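Local coordinates for protein glyoxylate reductase (Paecilomyces sp. J18, PDB 3WNV) that probably reduces glyoxylate to glycolate with a nicotinamide cofactor, as a member of the D-isomer specific 2-hydroxyacid dehydrogenase family, at residues A6-D11 / A17-L22; N113-V118 / V240-G245; E271-V276 / L289-T294; L308-S313 / G318-Q323. All blocks are in the same frame, centred on the assembly; numbering follows the deposited sequence.

Contact 1: A6-D11 / A17-L22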
loop_
_atom_site.group_PDB
_atom_site.type_symbol
_atom_site.label_atom_id
_atom_site.label_comp_id
_atom_site.label_asym_id
_atom_site.label_seq_id
_atom_site.Cartn_x
_atom_site.Cartn_y
_atom_site.Cartn_z
ATOM N N ALA A 6 -18.340 17.593 -9.229
ATOM C CA ALA A 6 -17.380 16.598 -8.767
ATOM C C ALA A 6 -17.692 15.235 -9.412
ATOM O O ALA A 6 -18.854 14.877 -9.580
ATOM C CB ALA A 6 -17.399 16.466 -7.257
ATOM N N LEU A 7 -16.661 14.473 -9.758
ATOM C CA LEU A 7 -16.879 13.206 -10.443
ATOM C C LEU A 7 -16.327 12.060 -9.610
ATOM O O LEU A 7 -15.156 12.073 -9.196
ATOM C CB LEU A 7 -16.192 13.229 -11.809
ATOM C CG LEU A 7 -16.136 11.883 -12.533
ATOM C CD1 LEU A 7 -17.541 11.437 -12.915
ATOM C CD2 LEU A 7 -15.250 12.015 -13.806
ATOM N N LEU A 8 -17.165 11.061 -9.365
ATOM C CA LEU A 8 -16.744 9.901 -8.571
ATOM C C LEU A 8 -16.372 8.763 -9.530
ATOM O O LEU A 8 -17.201 8.370 -10.355
ATOM C CB LEU A 8 -17.937 9.441 -7.727
ATOM C CG LEU A 8 -17.781 8.009 -7.138
ATOM C CD1 LEU A 8 -16.506 7.793 -6.301
ATOM C CD2 LEU A 8 -19.022 7.607 -6.288
ATOM N N ILE A 9 -15.137 8.264 -9.449
ATOM C CA ILE A 9 -14.727 7.115 -10.255
ATOM C C ILE A 9 -14.832 5.883 -9.367
ATOM O O ILE A 9 -14.219 5.834 -8.311
ATOM C CB ILE A 9 -13.235 7.166 -10.691
ATOM C CG1 ILE A 9 -12.853 8.520 -11.335
ATOM C CG2 ILE A 9 -12.954 5.999 -11.666
ATOM C CD1 ILE A 9 -13.594 8.860 -12.584
ATOM N N GLY A 10 -15.598 4.884 -9.787
ATOM C CA GLY A 10 -15.680 3.678 -8.985
ATOM C C GLY A 10 -16.724 3.825 -7.894
ATOM O O GLY A 10 -17.707 4.534 -8.079
ATOM N N ASP A 11 -16.507 3.136 -6.773
ATOM C CA ASP A 11 -17.541 3.008 -5.744
ATOM C C ASP A 11 -17.130 3.742 -4.468
ATOM O O ASP A 11 -15.933 3.863 -4.159
ATOM C CB ASP A 11 -17.744 1.537 -5.345
ATOM C CG ASP A 11 -18.183 0.640 -6.500
ATOM O OD1 ASP A 11 -18.866 1.111 -7.440
ATOM O OD2 ASP A 11 -17.841 -0.572 -6.443
ATOM N N ALA A 17 -23.318 8.785 2.382
ATOM C CA ALA A 17 -23.999 9.969 2.927
ATOM C C ALA A 17 -23.167 11.232 2.806
ATOM O O ALA A 17 -23.690 12.295 2.469
ATOM C CB ALA A 17 -24.364 9.745 4.363
ATOM N N GLU A 18 -21.873 11.094 3.068
ATOM C CA GLU A 18 -20.934 12.217 3.030
ATOM C C GLU A 18 -20.713 12.671 1.594
ATOM O O GLU A 18 -20.531 13.863 1.345
ATOM C CB GLU A 18 -19.609 11.834 3.708
ATOM C CG GLU A 18 -19.687 11.788 5.268
ATOM C CD GLU A 18 -20.353 10.539 5.852
ATOM O OE1 GLU A 18 -20.661 9.577 5.106
ATOM O OE2 GLU A 18 -20.557 10.502 7.094
ATOM N N TRP A 19 -20.701 11.725 0.643
ATOM C CA TRP A 19 -20.627 12.080 -0.772
ATOM C C TRP A 19 -21.891 12.840 -1.173
ATOM O O TRP A 19 -21.795 13.939 -1.703
ATOM C CB TRP A 19 -20.421 10.826 -1.656
ATOM C CG TRP A 19 -20.676 11.054 -3.145
ATOM C CD1 TRP A 19 -21.780 10.667 -3.848
ATOM C CD2 TRP A 19 -19.810 11.690 -4.100
ATOM N NE1 TRP A 19 -21.667 11.027 -5.151
ATOM C CE2 TRP A 19 -20.468 11.660 -5.343
ATOM C CE3 TRP A 19 -18.552 12.299 -4.012
ATOM C CZ2 TRP A 19 -19.906 12.198 -6.519
ATOM C CZ3 TRP A 19 -17.993 12.841 -5.165
ATOM C CH2 TRP A 19 -18.670 12.787 -6.408
ATOM N N GLU A 20 -23.070 12.284 -0.891
ATOM C CA GLU A 20 -24.317 12.947 -1.287
ATOM C C GLU A 20 -24.424 14.342 -0.694
ATOM O O GLU A 20 -24.971 15.252 -1.316
ATOM C CB GLU A 20 -25.521 12.120 -0.864
ATOM C CG GLU A 20 -25.520 10.718 -1.457
ATOM C CD GLU A 20 -25.876 10.669 -2.938
ATOM O OE1 GLU A 20 -26.098 11.732 -3.576
ATOM O OE2 GLU A 20 -25.951 9.532 -3.460
ATOM N N ALA A 21 -23.892 14.510 0.509
ATOM C CA ALA A 21 -23.924 15.815 1.161
ATOM C C ALA A 21 -23.226 16.924 0.356
ATOM O O ALA A 21 -23.577 18.086 0.471
ATOM C CB ALA A 21 -23.341 15.705 2.546
ATOM N N LEU A 22 -22.240 16.572 -0.460
ATOM C CA LEU A 22 -21.538 17.580 -1.277
ATOM C C LEU A 22 -22.397 18.195 -2.359
ATOM O O LEU A 22 -21.976 19.144 -3.022
ATOM C CB LEU A 22 -20.282 16.978 -1.936
ATOM C CG LEU A 22 -19.217 16.431 -0.984
ATOM C CD1 LEU A 22 -18.201 15.598 -1.777
ATOM C CD2 LEU A 22 -18.504 17.560 -0.242
#
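W19 pushes its indole from a helix against the strand A6-I9, and nearly everything that touches does so through the far end of its six-membered ring. Over one face of that ring lies CB of L8, 3.6 Å from W19 CZ2 and displaced toward the rim, in a CH-pi contact that stands 27° off the ring normal. At the edge, close to the plane, the carbonyl O of A6 comes within 3.8 Å of W19 CH2, while the methyl CB of A6 lies 4.0 Å from the same CH2. Alanine suits this place because the broad ring comes up almost to the main chain; the branched leucine at L8 meets the ring with its CB. The indole spans the gap because CG stands anti to the backbone N (chi1 166°), which carries the ring away from its own helix. One long side chain bridges the two elements, whose axes come no closer than 11.3 Å.

The other side of the helix is loose. A17, E20 and A21 are exposed to solvent, and E20 turns its carboxylate to a salt bridge with R16, just before the segment.

The arrangement is part of the beta-alpha-beta unit of strand 5-9, helix 16-21 and strand 27-31, in a parallel sheet of the flavodoxin-like kind. L7 points away from the helix and its side chain touches V51 of strand 51-57; W19 also touches L28 and E30 of strand 27-31 and L308 of helix 297-317.

Contact 2: N113-V118 / V240-G245. With SO4 (sulfate ion), chain C.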
loop_
_atom_site.group_PDB
_atom_site.type_symbol
_atom_site.label_atom_id
_atom_site.label_comp_id
_atom_site.label_asym_id
_atom_site.label_seq_id
_atom_site.Cartn_x
_atom_site.Cartn_y
_atom_site.Cartn_z
ATOM N N ASN A 113 -2.704 1.726 11.220
ATOM C CA ASN A 113 -2.988 0.683 12.200
ATOM C C ASN A 113 -3.310 -0.630 11.518
ATOM O O ASN A 113 -2.700 -1.648 11.848
ATOM C CB ASN A 113 -4.139 1.064 13.115
ATOM C CG ASN A 113 -3.704 2.022 14.218
ATOM O OD1 ASN A 113 -2.595 1.914 14.736
ATOM N ND2 ASN A 113 -4.579 2.960 14.578
ATOM N N ALA A 114 -4.245 -0.612 10.565
ATOM C CA ALA A 114 -4.674 -1.878 9.950
ATOM C C ALA A 114 -3.537 -2.604 9.251
ATOM O O ALA A 114 -3.395 -3.836 9.385
ATOM C CB ALA A 114 -5.801 -1.620 8.964
ATOM N N THR A 115 -2.753 -1.853 8.467
ATOM C CA THR A 115 -1.650 -2.445 7.725
ATOM C C THR A 115 -0.640 -3.052 8.670
ATOM O O THR A 115 -0.174 -4.152 8.433
ATOM C CB THR A 115 -0.926 -1.415 6.903
ATOM O OG1 THR A 115 -1.860 -0.832 5.968
ATOM C CG2 THR A 115 0.194 -2.082 6.103
ATOM N N ALA A 116 -0.295 -2.332 9.742
ATOM C CA ALA A 116 0.627 -2.872 10.740
ATOM C C ALA A 116 0.078 -4.105 11.442
ATOM O O ALA A 116 0.849 -5.016 11.748
ATOM C CB ALA A 116 1.008 -1.756 11.780
ATOM N N ASP A 117 -1.224 -4.134 11.716
ATOM C CA ASP A 117 -1.885 -5.288 12.330
ATOM C C ASP A 117 -1.646 -6.495 11.440
ATOM O O ASP A 117 -1.253 -7.565 11.947
ATOM C CB ASP A 117 -3.402 -5.075 12.535
ATOM C CG ASP A 117 -3.712 -3.959 13.473
ATOM O OD1 ASP A 117 -2.822 -3.581 14.267
ATOM O OD2 ASP A 117 -4.874 -3.434 13.427
ATOM N N VAL A 118 -1.808 -6.312 10.133
ATOM C CA VAL A 118 -1.646 -7.437 9.202
ATOM C C VAL A 118 -0.151 -7.800 9.069
ATOM O O VAL A 118 0.185 -8.949 8.995
ATOM C CB VAL A 118 -2.318 -7.157 7.862
ATOM C CG1 VAL A 118 -1.790 -8.071 6.764
ATOM C CG2 VAL A 118 -3.823 -7.362 7.999
ATOM N N VAL A 240 8.886 -9.885 5.348
ATOM C CA VAL A 240 7.473 -9.454 5.356
ATOM C C VAL A 240 7.272 -8.279 4.435
ATOM O O VAL A 240 8.089 -7.350 4.443
ATOM C CB VAL A 240 7.053 -9.079 6.778
ATOM C CG1 VAL A 240 5.658 -8.419 6.811
ATOM C CG2 VAL A 240 7.099 -10.303 7.714
ATOM N N ASN A 241 6.194 -8.314 3.651
ATOM C CA ASN A 241 5.837 -7.219 2.776
ATOM C C ASN A 241 4.371 -6.962 2.784
ATOM O O ASN A 241 3.619 -7.778 2.367
ATOM C CB ASN A 241 6.270 -7.551 1.345
ATOM C CG ASN A 241 6.324 -6.351 0.446
ATOM O OD1 ASN A 241 6.142 -5.258 0.895
ATOM N ND2 ASN A 241 6.627 -6.573 -0.803
ATOM N N THR A 242 3.985 -5.807 3.256
ATOM C CA THR A 242 2.634 -5.353 3.167
ATOM C C THR A 242 2.482 -4.112 2.270
ATOM O O THR A 242 1.461 -3.533 2.227
ATOM C CB THR A 242 2.037 -5.063 4.529
ATOM O OG1 THR A 242 2.838 -4.092 5.138
ATOM C CG2 THR A 242 2.032 -6.283 5.393
ATOM N N ALA A 243 3.545 -3.762 1.571
ATOM C CA ALA A 243 3.630 -2.499 0.833
ATOM C C ALA A 243 3.206 -2.641 -0.623
ATOM O O ALA A 243 2.040 -2.441 -0.960
ATOM C CB ALA A 243 5.057 -1.891 0.942
ATOM N N ARG A 244 4.164 -2.944 -1.503
ATOM C CA ARG A 244 3.858 -3.194 -2.898
ATOM C C ARG A 244 4.687 -4.395 -3.311
ATOM O O ARG A 244 5.869 -4.456 -3.005
ATOM C CB ARG A 244 4.219 -1.962 -3.759
ATOM C CG ARG A 244 3.239 -0.793 -3.605
ATOM C CD ARG A 244 1.919 -1.181 -4.266
ATOM N NE ARG A 244 0.933 -0.082 -4.299
ATOM C CZ ARG A 244 0.017 0.117 -3.349
ATOM N NH1 ARG A 244 -0.027 -0.685 -2.275
ATOM N NH2 ARG A 244 -0.842 1.132 -3.450
ATOM N N GLY A 245 4.105 -5.360 -4.028
ATOM C CA GLY A 245 4.836 -6.605 -4.213
ATOM C C GLY A 245 6.004 -6.421 -5.165
ATOM O O GLY A 245 6.991 -7.138 -5.073
HETATM S S SO4 C . -2.803 1.391 -0.028
HETATM O O1 SO4 C . -2.015 0.182 -0.190
HETATM O O2 SO4 C . -2.420 2.132 1.171
HETATM O O3 SO4 C . -2.480 2.263 -1.195
HETATM O O4 SO4 C . -4.213 1.064 0.066
#
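T115 and T242 bring helix 112-127 against the loop at the C-terminal end of strand 237-241, the end of a parallel Rossmann-type sheet where cofactor and substrate usually bind. The methyl CG2 of T115 lies 3.5 Å from OG1 of T242 and 3.8 Å from its CB. This is packing by a methyl group; the hydroxyl of T115 is bonded elsewhere, to the carbonyl O of V111, just before the helix. Threonine thus satisfies its hydroxyl locally and offers a methyl outward. V118 adds a looser touch, with CG1 4.4 Å from CG2 of T242.

Beyond T242 the loop is shaped by N241, whose OD1 accepts from the backbone N of A243 in an Asx turn, and whose ND2 reaches 3.1 Å to the carbonyl O of R244. One side amide therefore ties the backbone N of A243 and the carbonyl O of R244 to N241.

From this bend R244 sets out. Its CB and CG carry the chain away from the main chain, with CG anti to the carbonyl carbon; a fold at chi2 (-70°) is followed by a straight run through CD. NE forms a salt bridge with D90. NH1 is gripped twice, by the carbonyl O of A243 at 3.0 Å and by O1 of a bound sulfate. The anion also takes the backbone N of A87 and G88. It probably comes from the crystallisation liquor, but a site of this kind is consistent with the place where the family holds its substrate's carboxylate. The sulfur lies in the guanidinium plane, at the edge, so that NH1 meets O1 at 168° and NH2 reaches O3 at 3.0 Å.

Contact 3: E271-V276 / L289-T294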
loop_
_atom_site.group_PDB
_atom_site.type_symbol
_atom_site.label_atom_id
_atom_site.label_comp_id
_atom_site.label_asym_id
_atom_site.label_seq_id
_atom_site.Cartn_x
_atom_site.Cartn_y
_atom_site.Cartn_z
ATOM N N GLU A 271 4.058 -9.148 -6.863
ATOM C CA GLU A 271 4.531 -8.377 -8.010
ATOM C C GLU A 271 3.516 -8.231 -9.143
ATOM O O GLU A 271 3.482 -7.183 -9.776
ATOM C CB GLU A 271 5.841 -8.961 -8.542
ATOM C CG GLU A 271 6.421 -8.172 -9.708
ATOM C CD GLU A 271 7.823 -8.623 -10.074
ATOM O OE1 GLU A 271 8.305 -9.585 -9.447
ATOM O OE2 GLU A 271 8.435 -8.025 -10.999
ATOM N N ASN A 272 2.715 -9.267 -9.408
ATOM C CA ASN A 272 1.711 -9.201 -10.463
ATOM C C ASN A 272 0.321 -9.529 -9.973
ATOM O O ASN A 272 -0.433 -10.267 -10.622
ATOM C CB ASN A 272 2.108 -10.134 -11.596
ATOM C CG ASN A 272 3.386 -9.673 -12.273
ATOM O OD1 ASN A 272 3.396 -8.628 -12.923
ATOM N ND2 ASN A 272 4.463 -10.432 -12.117
ATOM N N GLU A 273 -0.031 -8.978 -8.816
ATOM C CA GLU A 273 -1.280 -9.368 -8.175
ATOM C C GLU A 273 -2.442 -8.974 -9.093
ATOM O O GLU A 273 -2.388 -7.956 -9.766
ATOM C CB GLU A 273 -1.371 -8.830 -6.724
ATOM C CG GLU A 273 -1.571 -7.358 -6.575
ATOM C CD GLU A 273 -1.623 -6.923 -5.111
ATOM O OE1 GLU A 273 -0.604 -7.110 -4.377
ATOM O OE2 GLU A 273 -2.660 -6.354 -4.710
ATOM N N PRO A 274 -3.480 -9.827 -9.179
ATOM C CA PRO A 274 -3.708 -10.952 -8.255
ATOM C C PRO A 274 -2.973 -12.270 -8.576
ATOM O O PRO A 274 -3.221 -13.260 -7.884
ATOM C CB PRO A 274 -5.208 -11.182 -8.380
ATOM C CG PRO A 274 -5.479 -10.842 -9.831
ATOM C CD PRO A 274 -4.588 -9.661 -10.135
ATOM N N GLN A 275 -2.089 -12.299 -9.566
ATOM C CA GLN A 275 -1.287 -13.499 -9.766
ATOM C C GLN A 275 -0.227 -13.565 -8.679
ATOM O O GLN A 275 0.223 -12.522 -8.188
ATOM C CB GLN A 275 -0.625 -13.504 -11.145
ATOM C CG GLN A 275 -1.597 -13.356 -12.311
ATOM C CD GLN A 275 -2.824 -14.229 -12.158
ATOM O OE1 GLN A 275 -2.727 -15.389 -11.754
ATOM N NE2 GLN A 275 -3.993 -13.672 -12.474
ATOM N N VAL A 276 0.171 -14.775 -8.293
ATOM C CA VAL A 276 1.275 -14.980 -7.347
ATOM C C VAL A 276 2.233 -15.979 -8.006
ATOM O O VAL A 276 1.786 -16.956 -8.642
ATOM C CB VAL A 276 0.745 -15.581 -6.004
ATOM C CG1 VAL A 276 1.882 -15.945 -5.061
ATOM C CG2 VAL A 276 -0.317 -14.651 -5.332
ATOM N N LEU A 289 -1.410 -13.716 2.334
ATOM C CA LEU A 289 -2.760 -13.126 2.296
ATOM C C LEU A 289 -2.974 -12.380 0.975
ATOM O O LEU A 289 -2.018 -11.893 0.353
ATOM C CB LEU A 289 -2.949 -12.152 3.480
ATOM C CG LEU A 289 -2.976 -12.837 4.866
ATOM C CD1 LEU A 289 -2.969 -11.757 5.952
ATOM C CD2 LEU A 289 -4.228 -13.711 5.009
ATOM N N PRO A 290 -4.240 -12.278 0.533
ATOM C CA PRO A 290 -4.518 -11.594 -0.753
ATOM C C PRO A 290 -4.798 -10.106 -0.603
ATOM O O PRO A 290 -5.918 -9.614 -0.881
ATOM C CB PRO A 290 -5.750 -12.321 -1.277
ATOM C CG PRO A 290 -6.513 -12.734 0.033
ATOM C CD PRO A 290 -5.386 -13.076 1.023
ATOM N N HIS A 291 -3.788 -9.404 -0.111
ATOM C CA HIS A 291 -3.842 -7.953 0.056
ATOM C C HIS A 291 -5.054 -7.490 0.833
ATOM O O HIS A 291 -5.850 -6.682 0.313
ATOM C CB HIS A 291 -3.767 -7.250 -1.328
ATOM C CG HIS A 291 -3.182 -5.888 -1.273
ATOM N ND1 HIS A 291 -2.744 -5.215 -2.398
ATOM C CD2 HIS A 291 -2.907 -5.061 -0.224
ATOM C CE1 HIS A 291 -2.265 -4.035 -2.049
ATOM N NE2 HIS A 291 -2.346 -3.922 -0.730
ATOM N N ILE A 292 -5.128 -7.938 2.099
ATOM C CA ILE A 292 -6.248 -7.609 2.964
ATOM C C ILE A 292 -5.920 -6.513 3.983
ATOM O O ILE A 292 -6.764 -6.206 4.832
ATOM C CB ILE A 292 -6.803 -8.831 3.728
ATOM C CG1 ILE A 292 -5.844 -9.319 4.837
ATOM C CG2 ILE A 292 -7.227 -9.969 2.734
ATOM C CD1 ILE A 292 -6.533 -10.363 5.747
ATOM N N GLY A 293 -4.727 -5.958 3.894
ATOM C CA GLY A 293 -4.219 -4.968 4.861
ATOM C C GLY A 293 -5.269 -4.031 5.442
ATOM O O GLY A 293 -5.550 -4.024 6.630
ATOM N N THR A 294 -5.912 -3.265 4.571
ATOM C CA THR A 294 -6.885 -2.270 5.025
ATOM C C THR A 294 -8.332 -2.720 4.906
ATOM O O THR A 294 -9.244 -1.894 5.046
ATOM C CB THR A 294 -6.674 -0.937 4.268
ATOM O OG1 THR A 294 -6.714 -1.191 2.848
ATOM C CG2 THR A 294 -5.314 -0.304 4.659
#
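ND1 of H291 donates to OE2 of E273 over 2.6 Å, nearly straight at 169°. The acceptor lies at the imidazole edge, practically in the ring plane, and OE2 receives the bond on its syn lone pair. Carboxylate and ring stand almost perpendicular, 87° apart, so the two groups meet without stacking. Glutamate has the length to do this: its chain is extended beyond CG and crosses the gap between two loops, while OE1 accepts from the backbone N of Y270 and so helps fix the carboxylate's rotation.

These are loops that follow strands 262-267 and 287-288 of the Rossmann-type sheet, and the histidine-carboxylate pair is consistent with the one found in the active site of this family. The side chain of H291 lies about 4 Å from the bound sulfate. An alanine in place of E273 would probably deprive ND1 of its acceptor and Y270 N of its mate, with the imidazole then able to turn about its CB-CG bond.

A cis peptide precedes P274, P290 centres an inverse gamma turn, and D268 takes the backbone N of I292 with OD1 and that of G293 with OD2.

Contact 4: L308-S313 / G318-Q323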
loop_
_atom_site.group_PDB
_atom_site.type_symbol
_atom_site.label_atom_id
_atom_site.label_comp_id
_atom_site.label_asym_id
_atom_site.label_seq_id
_atom_site.Cartn_x
_atom_site.Cartn_y
_atom_site.Cartn_z
ATOM N N LEU A 308 -13.115 12.432 1.290
ATOM C CA LEU A 308 -14.262 13.300 1.095
ATOM C C LEU A 308 -14.016 14.629 1.800
ATOM O O LEU A 308 -14.490 15.658 1.349
ATOM C CB LEU A 308 -15.561 12.613 1.536
ATOM C CG LEU A 308 -15.963 11.477 0.566
ATOM C CD1 LEU A 308 -16.998 10.542 1.206
ATOM C CD2 LEU A 308 -16.495 12.024 -0.761
ATOM N N ASN A 309 -13.267 14.596 2.908
ATOM C CA ASN A 309 -12.899 15.832 3.591
ATOM C C ASN A 309 -11.900 16.667 2.791
ATOM O O ASN A 309 -11.975 17.897 2.796
ATOM C CB ASN A 309 -12.392 15.534 5.011
ATOM C CG ASN A 309 -13.528 15.237 5.971
ATOM O OD1 ASN A 309 -14.603 15.786 5.827
ATOM N ND2 ASN A 309 -13.300 14.344 6.932
ATOM N N ASN A 310 -10.953 15.996 2.134
ATOM C CA ASN A 310 -10.098 16.663 1.156
ATOM C C ASN A 310 -10.917 17.318 0.048
ATOM O O ASN A 310 -10.698 18.467 -0.273
ATOM C CB ASN A 310 -9.112 15.686 0.531
ATOM C CG ASN A 310 -7.838 15.572 1.322
ATOM O OD1 ASN A 310 -6.969 16.460 1.244
ATOM N ND2 ASN A 310 -7.702 14.485 2.090
ATOM N N LEU A 311 -11.852 16.573 -0.543
ATOM C CA LEU A 311 -12.741 17.141 -1.554
ATOM C C LEU A 311 -13.499 18.377 -1.097
ATOM O O LEU A 311 -13.588 19.378 -1.803
ATOM C CB LEU A 311 -13.752 16.092 -2.006
ATOM C CG LEU A 311 -13.176 15.094 -2.969
ATOM C CD1 LEU A 311 -14.050 13.840 -3.056
ATOM C CD2 LEU A 311 -13.026 15.774 -4.309
ATOM N N ARG A 312 -14.085 18.295 0.079
ATOM C CA ARG A 312 -14.870 19.397 0.598
ATOM C C ARG A 312 -13.979 20.620 0.829
ATOM O O ARG A 312 -14.354 21.751 0.490
ATOM C CB ARG A 312 -15.585 18.974 1.889
ATOM C CG ARG A 312 -16.364 20.111 2.522
ATOM C CD ARG A 312 -17.063 19.638 3.783
ATOM N NE ARG A 312 -18.203 18.765 3.489
ATOM C CZ ARG A 312 -19.416 19.226 3.167
ATOM N NH1 ARG A 312 -19.616 20.535 3.087
ATOM N NH2 ARG A 312 -20.425 18.393 2.921
ATOM N N SER A 313 -12.785 20.386 1.359
ATOM C CA SER A 313 -11.832 21.477 1.570
ATOM C C SER A 313 -11.436 22.106 0.238
ATOM O O SER A 313 -11.336 23.329 0.115
ATOM C CB SER A 313 -10.582 20.937 2.268
ATOM O OG SER A 313 -9.707 22.001 2.615
ATOM N N GLY A 318 -10.366 25.744 -1.533
ATOM C CA GLY A 318 -9.333 25.730 -2.562
ATOM C C GLY A 318 -8.024 25.221 -2.001
ATOM O O GLY A 318 -6.927 25.623 -2.425
ATOM N N GLU A 319 -8.129 24.323 -1.038
ATOM C CA GLU A 319 -6.937 23.671 -0.518
ATOM C C GLU A 319 -7.213 22.238 -0.072
ATOM O O GLU A 319 -8.327 21.892 0.301
ATOM C CB GLU A 319 -6.300 24.505 0.600
ATOM C CG GLU A 319 -7.118 24.591 1.864
ATOM C CD GLU A 319 -7.107 25.983 2.449
ATOM O OE1 GLU A 319 -6.912 26.944 1.671
ATOM O OE2 GLU A 319 -7.314 26.117 3.676
ATOM N N LEU A 320 -6.185 21.406 -0.137
ATOM C CA LEU A 320 -6.281 20.026 0.296
ATOM C C LEU A 320 -5.840 19.855 1.760
ATOM O O LEU A 320 -5.153 20.710 2.327
ATOM C CB LEU A 320 -5.438 19.134 -0.620
ATOM C CG LEU A 320 -5.895 19.021 -2.069
ATOM C CD1 LEU A 320 -4.816 18.314 -2.926
ATOM C CD2 LEU A 320 -7.240 18.280 -2.166
ATOM N N LEU A 321 -6.246 18.747 2.362
ATOM C CA LEU A 321 -5.840 18.412 3.718
ATOM C C LEU A 321 -4.575 17.560 3.712
ATOM O O LEU A 321 -3.661 17.786 4.508
ATOM C CB LEU A 321 -6.965 17.657 4.429
ATOM C CG LEU A 321 -8.288 18.399 4.504
ATOM C CD1 LEU A 321 -9.247 17.626 5.405
ATOM C CD2 LEU A 321 -8.071 19.794 5.035
ATOM N N THR A 322 -4.529 16.568 2.820
ATOM C CA THR A 322 -3.387 15.676 2.711
ATOM C C THR A 322 -2.818 15.600 1.287
ATOM O O THR A 322 -2.760 14.519 0.673
ATOM C CB THR A 322 -3.729 14.265 3.141
ATOM O OG1 THR A 322 -4.901 13.798 2.442
ATOM C CG2 THR A 322 -3.974 14.217 4.653
ATOM N N GLN A 323 -2.399 16.741 0.786
ATOM C CA GLN A 323 -1.764 16.808 -0.547
ATOM C C GLN A 323 -0.503 15.948 -0.574
ATOM O O GLN A 323 0.253 15.914 0.404
ATOM C CB GLN A 323 -1.408 18.236 -0.883
ATOM C CG GLN A 323 -0.889 18.392 -2.323
ATOM C CD GLN A 323 -0.741 19.845 -2.754
ATOM O OE1 GLN A 323 -0.617 20.743 -1.923
ATOM N NE2 GLN A 323 -0.754 20.085 -4.068
HETATM O O HOH W 1 -8.574 23.600 4.744
#
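The side amide of N310 is held at both its polar ends. In the carbonyl plane of OD1, on a lone pair, sits the backbone N of T322 at 2.9 Å; above that plane, 39° out of it, the backbone N of L321 reaches OD1 at 2.6 Å. At the other end ND2 donates to OG1 of T322, which lies tilted 26° from the amide plane, and also to the carbonyl O of L306 in its own helix. OG1 of T322 in turn bonds to the carbonyl O of S106. Asparagine suits the place by offering an acceptor and a donor side by side.

The motif is a helix end followed by a returning chain: helix 297-317 gives way at G318, whose positive phi turns the backbone, and residues 319-322 run back beside the last turns. An alanine in place of N310 would probably leave two backbone N-H groups of the returning chain without their acceptor.

Nearer the bend, OG of S313 donates to the carbonyl O of E319 at 2.7 Å, and a water donates to both this OG and OE2 of E319. L321 straddles the helix surface, with CD1 3.8 Å from CB of N309 and CD2 3.9 Å from CB of S313.

Contacts 1 and 4 belong to the domain of the five-stranded parallel sheet, contacts 2 and 3 to the seven-stranded side and the cleft. Contact 1 is the buried one, apolar and made by a single aromatic ring; contact 4, 14 Å away between centres, is partly buried and rich in hydrogen bonds, and the two meet where W19 and E18 pack on L308. Contact 3 lies at the surface and rests on one short histidine-carboxylate hydrogen bond, whereas contact 2 is methyl packing beside an anion site. These two also touch, A114 and V118 against G293 and L289, and the same sulfate lies near both R244 and H291.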